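PDB 5NV9: Sodium/sialic acid symporter SiaT from Proteus mirabilis, which uses the Na+ gradient to drive uptake of the sialic acid N-acetylneuraminic acid, importing one sugar together with two sodium ions. Local coordinates for residues P46-G51 / E269-T273; A71-W76 / F289-L295; L195-M199 / M324-I328. All blocks are in the same frame, centred on the assembly; numbering follows the deposited sequence.

Interaction 1 of 3, residues P46-G51 / E269-T273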
ATOM      1  N   PRO A  46     -10.183   9.422 -15.614  1.00 22.27           N
ATOM      2  CA  PRO A  46      -9.041  10.288 -16.009  1.00 22.83           C
ATOM      3  C   PRO A  46      -7.796  10.078 -15.206  1.00 23.86           C
ATOM      4  O   PRO A  46      -7.847   9.546 -14.056  1.00 24.29           O
ATOM      5  CB  PRO A  46      -9.534  11.718 -15.679  1.00 25.36           C
ATOM      6  CG  PRO A  46     -10.624  11.529 -14.692  1.00 25.31           C
ATOM      7  CD  PRO A  46     -11.224  10.149 -14.886  1.00 23.03           C
ATOM      8  N   GLY A  47      -6.687  10.584 -15.765  1.00 22.43           N
ATOM      9  CA  GLY A  47      -5.382  10.448 -15.185  1.00 21.79           C
ATOM     10  C   GLY A  47      -5.267  10.993 -13.795  1.00 22.31           C
ATOM     11  O   GLY A  47      -4.765  10.320 -12.910  1.00 22.67           O
ATOM     12  N   TRP A  48      -5.706  12.228 -13.589  1.00 21.64           N
ATOM     13  CA  TRP A  48      -5.593  12.822 -12.268  1.00 20.64           C
ATOM     14  C   TRP A  48      -6.269  11.953 -11.229  1.00 20.99           C
ATOM     15  O   TRP A  48      -5.733  11.780 -10.164  1.00 21.15           O
ATOM     16  CB  TRP A  48      -6.130  14.239 -12.232  1.00 21.77           C
ATOM     17  CG  TRP A  48      -7.658  14.396 -12.278  1.00 22.77           C
ATOM     18  CD1 TRP A  48      -8.428  14.623 -13.378  1.00 23.92           C
ATOM     19  CD2 TRP A  48      -8.535  14.400 -11.150  1.00 23.63           C
ATOM     20  NE1 TRP A  48      -9.772  14.715 -13.009  1.00 25.77           N
ATOM     21  CE2 TRP A  48      -9.857  14.599 -11.641  1.00 26.46           C
ATOM     22  CE3 TRP A  48      -8.332  14.256  -9.762  1.00 24.23           C
ATOM     23  CZ2 TRP A  48     -10.985  14.634 -10.796  1.00 26.88           C
ATOM     24  CZ3 TRP A  48      -9.470  14.297  -8.920  1.00 26.48           C
ATOM     25  CH2 TRP A  48     -10.775  14.469  -9.450  1.00 25.64           C
ATOM     26  N   ALA A  49      -7.468  11.426 -11.515  1.00 22.51           N
ATOM     27  CA  ALA A  49      -8.188  10.580 -10.539  1.00 20.01           C
ATOM     28  C   ALA A  49      -7.465   9.231 -10.218  1.00 20.70           C
ATOM     29  O   ALA A  49      -7.360   8.745  -9.010  1.00 19.53           O
ATOM     30  CB  ALA A  49      -9.594  10.306 -11.059  1.00 20.89           C
ATOM     31  N   ALA A  50      -6.989   8.603 -11.279  1.00 20.54           N
ATOM     32  CA  ALA A  50      -6.171   7.367 -11.117  1.00 20.59           C
ATOM     33  C   ALA A  50      -4.896   7.653 -10.306  1.00 18.59           C
ATOM     34  O   ALA A  50      -4.487   6.844  -9.495  1.00 19.72           O
ATOM     35  CB  ALA A  50      -5.849   6.750 -12.451  1.00 19.63           C
ATOM     36  N   GLY A  51      -4.302   8.820 -10.479  1.00 19.87           N
ATOM     37  CA  GLY A  51      -3.085   9.178  -9.720  1.00 20.23           C
ATOM     38  C   GLY A  51      -3.294   9.433  -8.247  1.00 19.37           C
ATOM     39  O   GLY A  51      -2.480   9.044  -7.429  1.00 21.31           O
ATOM     40  N   GLU A 269      -2.950  10.329 -20.565  1.00 27.27           N
ATOM     41  CA  GLU A 269      -3.653  10.299 -19.258  1.00 27.20           C
ATOM     42  C   GLU A 269      -2.893   9.421 -18.264  1.00 24.46           C
ATOM     43  O   GLU A 269      -2.912   9.701 -17.080  1.00 23.26           O
ATOM     44  CB  GLU A 269      -5.097   9.818 -19.436  1.00 27.77           C
ATOM     45  CG  GLU A 269      -5.996  10.891 -20.061  1.00 28.59           C
ATOM     46  CD  GLU A 269      -6.013  12.170 -19.213  1.00 31.23           C
ATOM     47  OE1 GLU A 269      -5.828  12.093 -17.971  1.00 32.54           O
ATOM     48  OE2 GLU A 269      -6.168  13.284 -19.772  1.00 28.46           O
ATOM     49  N   THR A 270      -2.203   8.385 -18.779  1.00 24.15           N
ATOM     50  CA  THR A 270      -1.325   7.554 -17.991  1.00 23.47           C
ATOM     51  C   THR A 270      -0.197   8.330 -17.383  1.00 23.09           C
ATOM     52  O   THR A 270       0.105   8.141 -16.196  1.00 20.88           O
ATOM     53  CB  THR A 270      -0.830   6.314 -18.788  1.00 24.65           C
ATOM     54  OG1 THR A 270      -1.965   5.656 -19.390  1.00 26.38           O
ATOM     55  CG2 THR A 270      -0.164   5.373 -17.903  1.00 25.22           C
ATOM     56  N   LYS A 271       0.454   9.195 -18.166  1.00 21.14           N
ATOM     57  CA  LYS A 271       1.437  10.109 -17.601  1.00 23.89           C
ATOM     58  C   LYS A 271       0.866  11.021 -16.480  1.00 23.23           C
ATOM     59  O   LYS A 271       1.510  11.300 -15.432  1.00 22.45           O
ATOM     60  CB  LYS A 271       2.015  10.998 -18.715  1.00 26.26           C
ATOM     61  CG  LYS A 271       3.412  11.477 -18.450  1.00 30.81           C
ATOM     62  CD  LYS A 271       3.821  12.688 -19.291  1.00 37.27           C
ATOM     63  CE  LYS A 271       3.285  12.651 -20.690  1.00 41.06           C
ATOM     64  NZ  LYS A 271       3.741  11.462 -21.464  1.00 46.96           N
ATOM     65  N   ARG A 272      -0.331  11.527 -16.714  1.00 21.51           N
ATOM     66  CA  ARG A 272      -0.988  12.307 -15.690  1.00 23.53           C
ATOM     67  C   ARG A 272      -1.211  11.542 -14.387  1.00 21.95           C
ATOM     68  O   ARG A 272      -1.126  12.146 -13.305  1.00 23.71           O
ATOM     69  CB  ARG A 272      -2.304  12.863 -16.239  1.00 24.35           C
ATOM     70  CG  ARG A 272      -2.013  13.991 -17.170  1.00 27.01           C
ATOM     71  CD  ARG A 272      -3.240  14.395 -17.958  1.00 31.30           C
ATOM     72  NE  ARG A 272      -2.952  15.634 -18.660  1.00 32.01           N
ATOM     73  CZ  ARG A 272      -3.847  16.375 -19.317  1.00 35.84           C
ATOM     74  NH1 ARG A 272      -5.122  15.993 -19.384  1.00 31.72           N
ATOM     75  NH2 ARG A 272      -3.464  17.528 -19.882  1.00 31.24           N
ATOM     76  N   THR A 273      -1.522  10.243 -14.484  1.00 22.07           N
ATOM     77  CA  THR A 273      -1.608   9.401 -13.300  1.00 22.63           C
ATOM     78  C   THR A 273      -0.263   9.443 -12.519  1.00 21.11           C
ATOM     79  O   THR A 273      -0.239   9.678 -11.289  1.00 19.60           O
ATOM     80  CB  THR A 273      -1.951   7.925 -13.676  1.00 23.45           C
ATOM     81  OG1 THR A 273      -3.181   7.852 -14.376  1.00 24.32           O
ATOM     82  CG2 THR A 273      -1.992   6.987 -12.463  1.00 23.77           C
TER
HETATM   83  O   HOH W   1      -6.169  13.928 -15.947  1.00 28.95           O
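Glu269 reaches from helix 267-301 to the N-terminus of helix 47-58, where Gly47, just after the N-cap residue Pro46, offers a backbone N-H not used in the first helical turn. Glu269 CB already lies 4.1 Å from Gly47 N. CG leaves anti to the carbonyl carbon (chi1 -75°), and the chain is bent at chi2, which brings the carboxylate to Gly47 N. CD passes near Gly47 N, and OE1 takes its N-H in a bent hydrogen bond, Gly47 N to Glu269 OE1 2.8 Å, met on the anti side and well out of the carboxylate plane. A water bound to OE1 also accepts the N-H of Trp48, so two successive amides are served by one oxygen, directly and through water. OE2 meets NH1 of Arg272 at 2.9 Å on the syn side, a salt bridge within helix 267-301 that helps fix the carboxylate. A negative group here would probably be stabilised by the helix dipole.

Past this polar end the backbones close up. Gly47 and Gly51 form a GxxxG pattern, and the short axes approach to 7.2 Å at a crossing angle of -33°. CA-H...O contacts run both ways, Gly47 CA to Glu269 O at 3.2 Å and Thr273 CA to Gly47 O at 3.3 Å. Thr273 packs against the same helix one turn on: CG2 lies 3.6 Å from Gly51 N, while OG1 touches Ala50 CB at 3.5 Å.

The contact joins the cytoplasmic half of the broken first helix of the LeuT core to the cytoplasmic part of helix 267-301. Pro46, Trp48 and Ala49 lean on Trp180 and Val183 of helix 155-203, and Thr270 packs on Ile97 and Arg101 of helix 89-102.

Interaction 2 of 3, residues A71-W76 / F289-L295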
ATOM      1  N   ALA A  71       8.980   9.568  13.548  1.00 23.26           N
ATOM      2  CA  ALA A  71       9.701  10.865  13.640  1.00 23.29           C
ATOM      3  C   ALA A  71       9.796  11.303  15.111  1.00 23.92           C
ATOM      4  O   ALA A  71      10.775  11.912  15.518  1.00 21.98           O
ATOM      5  CB  ALA A  71       9.002  11.923  12.830  1.00 22.47           C
ATOM      6  N   TYR A  72       8.704  11.067  15.864  1.00 24.19           N
ATOM      7  CA  TYR A  72       8.637  11.290  17.325  1.00 24.69           C
ATOM      8  C   TYR A  72       9.817  10.613  18.120  1.00 26.97           C
ATOM      9  O   TYR A  72      10.546  11.305  18.879  1.00 23.21           O
ATOM     10  CB  TYR A  72       7.293  10.813  17.879  1.00 24.05           C
ATOM     11  CG  TYR A  72       7.125  11.164  19.349  1.00 24.85           C
ATOM     12  CD1 TYR A  72       7.709  10.382  20.330  1.00 26.12           C
ATOM     13  CD2 TYR A  72       6.416  12.278  19.751  1.00 26.31           C
ATOM     14  CE1 TYR A  72       7.590  10.693  21.662  1.00 25.52           C
ATOM     15  CE2 TYR A  72       6.243  12.557  21.097  1.00 26.97           C
ATOM     16  CZ  TYR A  72       6.853  11.767  22.031  1.00 25.78           C
ATOM     17  OH  TYR A  72       6.774  12.046  23.351  1.00 26.95           O
ATOM     18  N   THR A  73       9.990   9.287  17.922  1.00 25.44           N
ATOM     19  CA  THR A  73      11.011   8.519  18.588  1.00 29.33           C
ATOM     20  C   THR A  73      12.417   8.602  17.958  1.00 27.83           C
ATOM     21  O   THR A  73      13.400   8.303  18.611  1.00 26.27           O
ATOM     22  CB  THR A  73      10.619   7.037  18.638  1.00 29.68           C
ATOM     23  OG1 THR A  73      10.521   6.562  17.295  1.00 31.12           O
ATOM     24  CG2 THR A  73       9.284   6.882  19.325  1.00 30.11           C
ATOM     25  N   SER A  74      12.529   8.960  16.692  1.00 25.69           N
ATOM     26  CA  SER A  74      13.853   8.972  16.056  1.00 24.12           C
ATOM     27  C   SER A  74      14.040  10.174  15.156  1.00 23.79           C
ATOM     28  O   SER A  74      14.356  11.249  15.636  1.00 21.33           O
ATOM     29  CB  SER A  74      14.129   7.651  15.285  1.00 23.99           C
ATOM     30  OG  SER A  74      13.190   7.537  14.239  1.00 25.29           O
ATOM     31  N   ASP A  75      13.930   9.975  13.840  1.00 20.15           N
ATOM     32  CA  ASP A  75      14.282  11.010  12.941  1.00 20.69           C
ATOM     33  C   ASP A  75      13.487  10.959  11.613  1.00 20.72           C
ATOM     34  O   ASP A  75      12.483  10.229  11.483  1.00 20.24           O
ATOM     35  CB  ASP A  75      15.785  10.929  12.741  1.00 22.71           C
ATOM     36  CG  ASP A  75      16.241   9.561  12.218  1.00 25.40           C
ATOM     37  OD1 ASP A  75      15.714   9.087  11.189  1.00 26.25           O
ATOM     38  OD2 ASP A  75      17.182   8.977  12.779  1.00 27.01           O
ATOM     39  N   TRP A  76      13.909  11.746  10.630  1.00 22.14           N
ATOM     40  CA  TRP A  76      13.246  11.765   9.328  1.00 20.85           C
ATOM     41  C   TRP A  76      13.957  10.904   8.307  1.00 22.07           C
ATOM     42  O   TRP A  76      13.587  10.973   7.149  1.00 24.36           O
ATOM     43  CB  TRP A  76      13.211  13.176   8.762  1.00 21.30           C
ATOM     44  CG  TRP A  76      12.233  14.122   9.381  1.00 20.76           C
ATOM     45  CD1 TRP A  76      11.893  14.216  10.694  1.00 22.01           C
ATOM     46  CD2 TRP A  76      11.539  15.149   8.705  1.00 22.69           C
ATOM     47  NE1 TRP A  76      10.967  15.210  10.868  1.00 23.47           N
ATOM     48  CE2 TRP A  76      10.717  15.790   9.655  1.00 21.50           C
ATOM     49  CE3 TRP A  76      11.478  15.556   7.354  1.00 22.63           C
ATOM     50  CZ2 TRP A  76       9.898  16.870   9.332  1.00 23.31           C
ATOM     51  CZ3 TRP A  76      10.638  16.603   7.025  1.00 24.11           C
ATOM     52  CH2 TRP A  76       9.825  17.238   8.013  1.00 21.70           C
ATOM     53  N   PHE A 289       5.836  13.170   8.886  1.00 22.85           N
ATOM     54  CA  PHE A 289       7.081  13.339   9.653  1.00 25.37           C
ATOM     55  C   PHE A 289       6.953  14.577  10.525  1.00 25.69           C
ATOM     56  O   PHE A 289       7.255  14.522  11.721  1.00 24.37           O
ATOM     57  CB  PHE A 289       8.294  13.453   8.705  1.00 25.39           C
ATOM     58  CG  PHE A 289       8.681  12.133   8.114  1.00 24.84           C
ATOM     59  CD1 PHE A 289       9.468  11.265   8.846  1.00 22.24           C
ATOM     60  CD2 PHE A 289       8.171  11.693   6.875  1.00 23.65           C
ATOM     61  CE1 PHE A 289       9.825  10.013   8.323  1.00 24.11           C
ATOM     62  CE2 PHE A 289       8.507  10.419   6.378  1.00 26.50           C
ATOM     63  CZ  PHE A 289       9.325   9.572   7.118  1.00 22.96           C
ATOM     64  N   ALA A 290       6.500  15.687   9.928  1.00 22.74           N
ATOM     65  CA  ALA A 290       6.405  16.948  10.653  1.00 21.80           C
ATOM     66  C   ALA A 290       5.507  16.815  11.850  1.00 19.73           C
ATOM     67  O   ALA A 290       5.818  17.367  12.929  1.00 20.81           O
ATOM     68  CB  ALA A 290       6.009  18.116   9.753  1.00 21.19           C
ATOM     69  N   ILE A 291       4.455  16.009  11.711  1.00 17.99           N
ATOM     70  CA  ILE A 291       3.584  15.717  12.836  1.00 19.35           C
ATOM     71  C   ILE A 291       4.282  15.056  14.054  1.00 18.19           C
ATOM     72  O   ILE A 291       4.067  15.504  15.193  1.00 18.11           O
ATOM     73  CB  ILE A 291       2.313  14.938  12.421  1.00 19.44           C
ATOM     74  CG1 ILE A 291       1.368  15.864  11.669  1.00 20.66           C
ATOM     75  CG2 ILE A 291       1.579  14.410  13.627  1.00 21.72           C
ATOM     76  CD1 ILE A 291       0.444  15.069  10.763  1.00 20.77           C
ATOM     77  N   GLY A 292       5.101  14.017  13.810  1.00 19.21           N
ATOM     78  CA  GLY A 292       5.886  13.369  14.862  1.00 19.14           C
ATOM     79  C   GLY A 292       6.883  14.296  15.495  1.00 18.98           C
ATOM     80  O   GLY A 292       7.016  14.327  16.688  1.00 20.00           O
ATOM     81  N   SER A 293       7.566  15.100  14.711  1.00 18.31           N
ATOM     82  CA  SER A 293       8.432  16.102  15.284  1.00 19.04           C
ATOM     83  C   SER A 293       7.701  17.168  16.123  1.00 20.62           C
ATOM     84  O   SER A 293       8.150  17.563  17.230  1.00 17.93           O
ATOM     85  CB  SER A 293       9.227  16.742  14.141  1.00 17.95           C
ATOM     86  OG  SER A 293      10.054  15.771  13.538  1.00 19.58           O
ATOM     87  N   ALA A 294       6.573  17.637  15.594  1.00 19.30           N
ATOM     88  CA  ALA A 294       5.691  18.561  16.343  1.00 19.43           C
ATOM     89  C   ALA A 294       5.203  18.006  17.631  1.00 21.10           C
ATOM     90  O   ALA A 294       5.214  18.725  18.637  1.00 24.34           O
ATOM     91  CB  ALA A 294       4.526  19.046  15.499  1.00 20.26           C
ATOM     92  N   LEU A 295       4.782  16.734  17.639  1.00 22.86           N
ATOM     93  CA  LEU A 295       4.235  16.135  18.838  1.00 21.22           C
ATOM     94  C   LEU A 295       5.281  15.949  19.890  1.00 24.22           C
ATOM     95  O   LEU A 295       4.958  15.994  21.078  1.00 23.06           O
ATOM     96  CB  LEU A 295       3.597  14.777  18.558  1.00 22.34           C
ATOM     97  CG  LEU A 295       2.251  14.808  17.803  1.00 23.88           C
ATOM     98  CD1 LEU A 295       1.823  13.458  17.394  1.00 24.60           C
ATOM     99  CD2 LEU A 295       1.154  15.448  18.600  1.00 23.26           C
TER
HETATM  100  O   HOH W   2      11.861  14.122  14.316  1.00 20.63           O
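Ala71 sets its CB against Phe289 O, 3.3 Å away, where the periplasmic half of the broken first helix of the LeuT fold ends beside helix 267-301. Tyr72 follows over Gly292, whose lack of a side chain lets the two CA atoms come within 4.2 Å; its CA-H points to Gly292 O (3.5 Å). With CG anti to the backbone N (chi1 -174°), the phenol ring runs along helix 267-301, its edge near Leu295 O and CD2 on Leu295 CB. The chain then leaves the helix, and Asp75, whose OD1 is bonded to Thr77, brings its carbonyl O to the edge of the Phe289 ring. Trp76 turns the indole back onto helix 267-301. Phe289 CB sits over one face, a CH-pi contact 3.7 Å from the centroid of the six-membered ring, while Phe289, whose side chain lies about 6 Å from the bound sialic acid, sets its ring oblique to the indole. Trp76 NE1 gives Ser293 OG a nearly straight bond (2.9 Å, 168°) in the indole plane; Ser293 OG in turn donates to a water that donates to Ala71 O, 2.7 Å from the water oxygen.

Interaction 3 of 3, residues L195-M199 / M324-I328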
ATOM      1  N   LEU A 195      -3.865  19.626   8.539  1.00 23.64           N
ATOM      2  CA  LEU A 195      -4.631  20.302   9.555  1.00 24.69           C
ATOM      3  C   LEU A 195      -4.107  19.936  10.953  1.00 24.04           C
ATOM      4  O   LEU A 195      -4.093  20.765  11.844  1.00 22.77           O
ATOM      5  CB  LEU A 195      -6.107  19.929   9.420  1.00 26.05           C
ATOM      6  CG  LEU A 195      -7.008  20.695  10.388  1.00 28.18           C
ATOM      7  CD1 LEU A 195      -7.031  22.204  10.111  1.00 28.73           C
ATOM      8  CD2 LEU A 195      -8.370  20.071  10.304  1.00 30.09           C
ATOM      9  N   ILE A 196      -3.738  18.671  11.144  1.00 25.13           N
ATOM     10  CA  ILE A 196      -3.086  18.176  12.415  1.00 22.92           C
ATOM     11  C   ILE A 196      -1.799  18.957  12.653  1.00 23.95           C
ATOM     12  O   ILE A 196      -1.554  19.479  13.746  1.00 24.50           O
ATOM     13  CB  ILE A 196      -2.752  16.679  12.359  1.00 22.40           C
ATOM     14  CG1 ILE A 196      -4.041  15.823  12.350  1.00 23.73           C
ATOM     15  CG2 ILE A 196      -1.884  16.303  13.549  1.00 22.59           C
ATOM     16  CD1 ILE A 196      -3.866  14.402  11.851  1.00 24.98           C
ATOM     17  N   PHE A 197      -0.982  19.045  11.625  1.00 22.62           N
ATOM     18  CA  PHE A 197       0.258  19.788  11.746  1.00 24.25           C
ATOM     19  C   PHE A 197      -0.004  21.242  12.244  1.00 22.98           C
ATOM     20  O   PHE A 197       0.537  21.666  13.255  1.00 21.30           O
ATOM     21  CB  PHE A 197       1.046  19.831  10.427  1.00 21.87           C
ATOM     22  CG  PHE A 197       2.358  20.540  10.576  1.00 22.68           C
ATOM     23  CD1 PHE A 197       3.331  20.024  11.421  1.00 22.95           C
ATOM     24  CD2 PHE A 197       2.581  21.742   9.947  1.00 22.57           C
ATOM     25  CE1 PHE A 197       4.541  20.685  11.578  1.00 27.29           C
ATOM     26  CE2 PHE A 197       3.762  22.426  10.118  1.00 24.17           C
ATOM     27  CZ  PHE A 197       4.755  21.908  10.944  1.00 23.89           C
ATOM     28  N   ILE A 198      -0.824  21.958  11.523  1.00 24.69           N
ATOM     29  CA  ILE A 198      -1.208  23.319  11.884  1.00 25.86           C
ATOM     30  C   ILE A 198      -1.648  23.532  13.342  1.00 26.27           C
ATOM     31  O   ILE A 198      -1.171  24.474  14.013  1.00 27.74           O
ATOM     32  CB  ILE A 198      -2.299  23.832  10.922  1.00 28.07           C
ATOM     33  CG1 ILE A 198      -1.655  24.067   9.555  1.00 28.88           C
ATOM     34  CG2 ILE A 198      -2.915  25.146  11.447  1.00 28.20           C
ATOM     35  CD1 ILE A 198      -2.658  24.114   8.435  1.00 30.74           C
HETATM   36  N   MSE A 199      -2.538  22.659  13.802  1.00 23.82           N
HETATM   37  CA  MSE A 199      -3.035  22.680  15.133  1.00 26.61           C
HETATM   38  C   MSE A 199      -1.972  22.441  16.166  1.00 23.54           C
HETATM   39  O   MSE A 199      -2.029  23.063  17.248  1.00 20.59           O
HETATM   40  CB  MSE A 199      -4.146  21.636  15.331  1.00 32.39           C
HETATM   41  CG  MSE A 199      -5.272  21.916  14.295  1.00 44.93           C
HETATM   42 SE   MSE A 199      -7.087  22.027  15.098  1.00 57.24          SE
HETATM   43  CE  MSE A 199      -6.475  23.399  16.386  1.00 59.93           C
HETATM   44  N   MSE A 324      -7.826  18.234  19.895  1.00 28.19           N
HETATM   45  CA  MSE A 324      -8.435  18.845  18.722  1.00 28.43           C
HETATM   46  C   MSE A 324      -9.874  19.099  19.031  1.00 27.80           C
HETATM   47  O   MSE A 324     -10.536  18.333  19.797  1.00 31.66           O
HETATM   48  CB  MSE A 324      -8.225  18.039  17.400  1.00 30.98           C
HETATM   49  CG  MSE A 324      -6.858  18.413  16.872  1.00 32.40           C
HETATM   50 SE   MSE A 324      -6.311  17.062  15.590  1.00 43.74          SE
HETATM   51  CE  MSE A 324      -6.309  18.360  14.107  1.00 46.93           C
ATOM     52  N   PRO A 325     -10.416  20.166  18.443  1.00 30.20           N
ATOM     53  CA  PRO A 325     -11.786  20.538  18.887  1.00 29.57           C
ATOM     54  C   PRO A 325     -12.841  19.670  18.299  1.00 31.38           C
ATOM     55  O   PRO A 325     -12.620  18.984  17.274  1.00 32.79           O
ATOM     56  CB  PRO A 325     -11.945  21.981  18.410  1.00 31.94           C
ATOM     57  CG  PRO A 325     -10.913  22.182  17.349  1.00 31.32           C
ATOM     58  CD  PRO A 325      -9.815  21.158  17.533  1.00 29.22           C
ATOM     59  N   ILE A 326     -13.997  19.708  18.938  1.00 29.28           N
ATOM     60  CA  ILE A 326     -15.169  19.020  18.465  1.00 26.82           C
ATOM     61  C   ILE A 326     -15.430  19.326  16.955  1.00 25.22           C
ATOM     62  O   ILE A 326     -15.095  20.431  16.439  1.00 21.26           O
ATOM     63  CB  ILE A 326     -16.377  19.382  19.365  1.00 30.62           C
ATOM     64  CG1 ILE A 326     -17.625  18.602  18.968  1.00 33.34           C
ATOM     65  CG2 ILE A 326     -16.689  20.873  19.303  1.00 29.96           C
ATOM     66  CD1 ILE A 326     -18.616  18.534  20.094  1.00 39.90           C
ATOM     67  N   GLY A 327     -16.022  18.353  16.250  1.00 24.96           N
ATOM     68  CA  GLY A 327     -16.203  18.443  14.772  1.00 24.65           C
ATOM     69  C   GLY A 327     -14.889  18.166  14.034  1.00 24.98           C
ATOM     70  O   GLY A 327     -14.793  17.232  13.212  1.00 24.23           O
ATOM     71  N   ILE A 328     -13.857  18.951  14.312  1.00 23.38           N
ATOM     72  CA  ILE A 328     -12.557  18.692  13.716  1.00 24.65           C
ATOM     73  C   ILE A 328     -12.019  17.286  14.083  1.00 24.06           C
ATOM     74  O   ILE A 328     -11.552  16.547  13.204  1.00 22.28           O
ATOM     75  CB  ILE A 328     -11.551  19.835  14.002  1.00 23.77           C
ATOM     76  CG1 ILE A 328     -11.947  21.093  13.233  1.00 25.93           C
ATOM     77  CG2 ILE A 328     -10.158  19.423  13.572  1.00 25.01           C
ATOM     78  CD1 ILE A 328     -10.998  22.257  13.530  1.00 28.34           C
TER
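Met199 and Met324 meet through the methyl of Met324, both being selenomethionines in this crystal. The contact is apolar throughout, and its first group is made by that single methyl. Met324 CE rests on the surface of helix 155-203, 3.6 Å from Ile196 CA, 3.8 Å from Ile196 CG1 and 3.7 Å from Met199 CG, with Leu195 O a little further off. It is thus received by residues of neighbouring turns. A bend at chi3 (116°) turns the methyl onto the helix after an extended run from CB, and the side chain crosses that of Ile196 at about a right angle.

The second group belongs to the selenium of Met199. The side chain bends at chi2 and chi3 and points its end at Pro325, the two meeting tip to tip with Met199 SE 3.8 Å from Pro325 CD. The same selenium also approaches Ile328 CD1 at 4.2 Å.

Branched aliphatic packing makes the third group: Leu195 CD2 touches Ile328 CG2 at 3.8 Å.

Met324 and Pro325 lie in the loop between helices 315-323 and 328-361, and Ile328 opens the latter. Gly327 is its N-cap, with its N-H bonded to Asn10 OD1. At the periplasmic end of the bundle, helix 155-203 lies between this loop and helix 267-301: Ile196 also packs on Ile291, Phe197 on Ala290, and both Ile196 and Met324 reach Ile332 of helix 328-361.

In the fold
Helix 267-301 serves interactions 1 and 2, meeting the cytoplasmic half of the broken helix (47-58) near its cytoplasmic start and the periplasmic half (61-73) further along, on the periplasmic side, with centres 32 Å apart. Interactions 1 and 3 are partly buried, interaction 2 buried. Interactions 1 and 2 both use glycines for close backbone approach, but interaction 1 uses a carboxylate-amide hydrogen bond, the carboxylate held by a salt bridge in its own helix, whereas interaction 2 relies on aromatic rings plus an indole-serine bond near the sugar site. Interaction 3 is entirely apolar and furthest from the chain's centre. Helix 267-301 packs on helix 155-203, so interactions 2 and 3 adjoin on the periplasmic side.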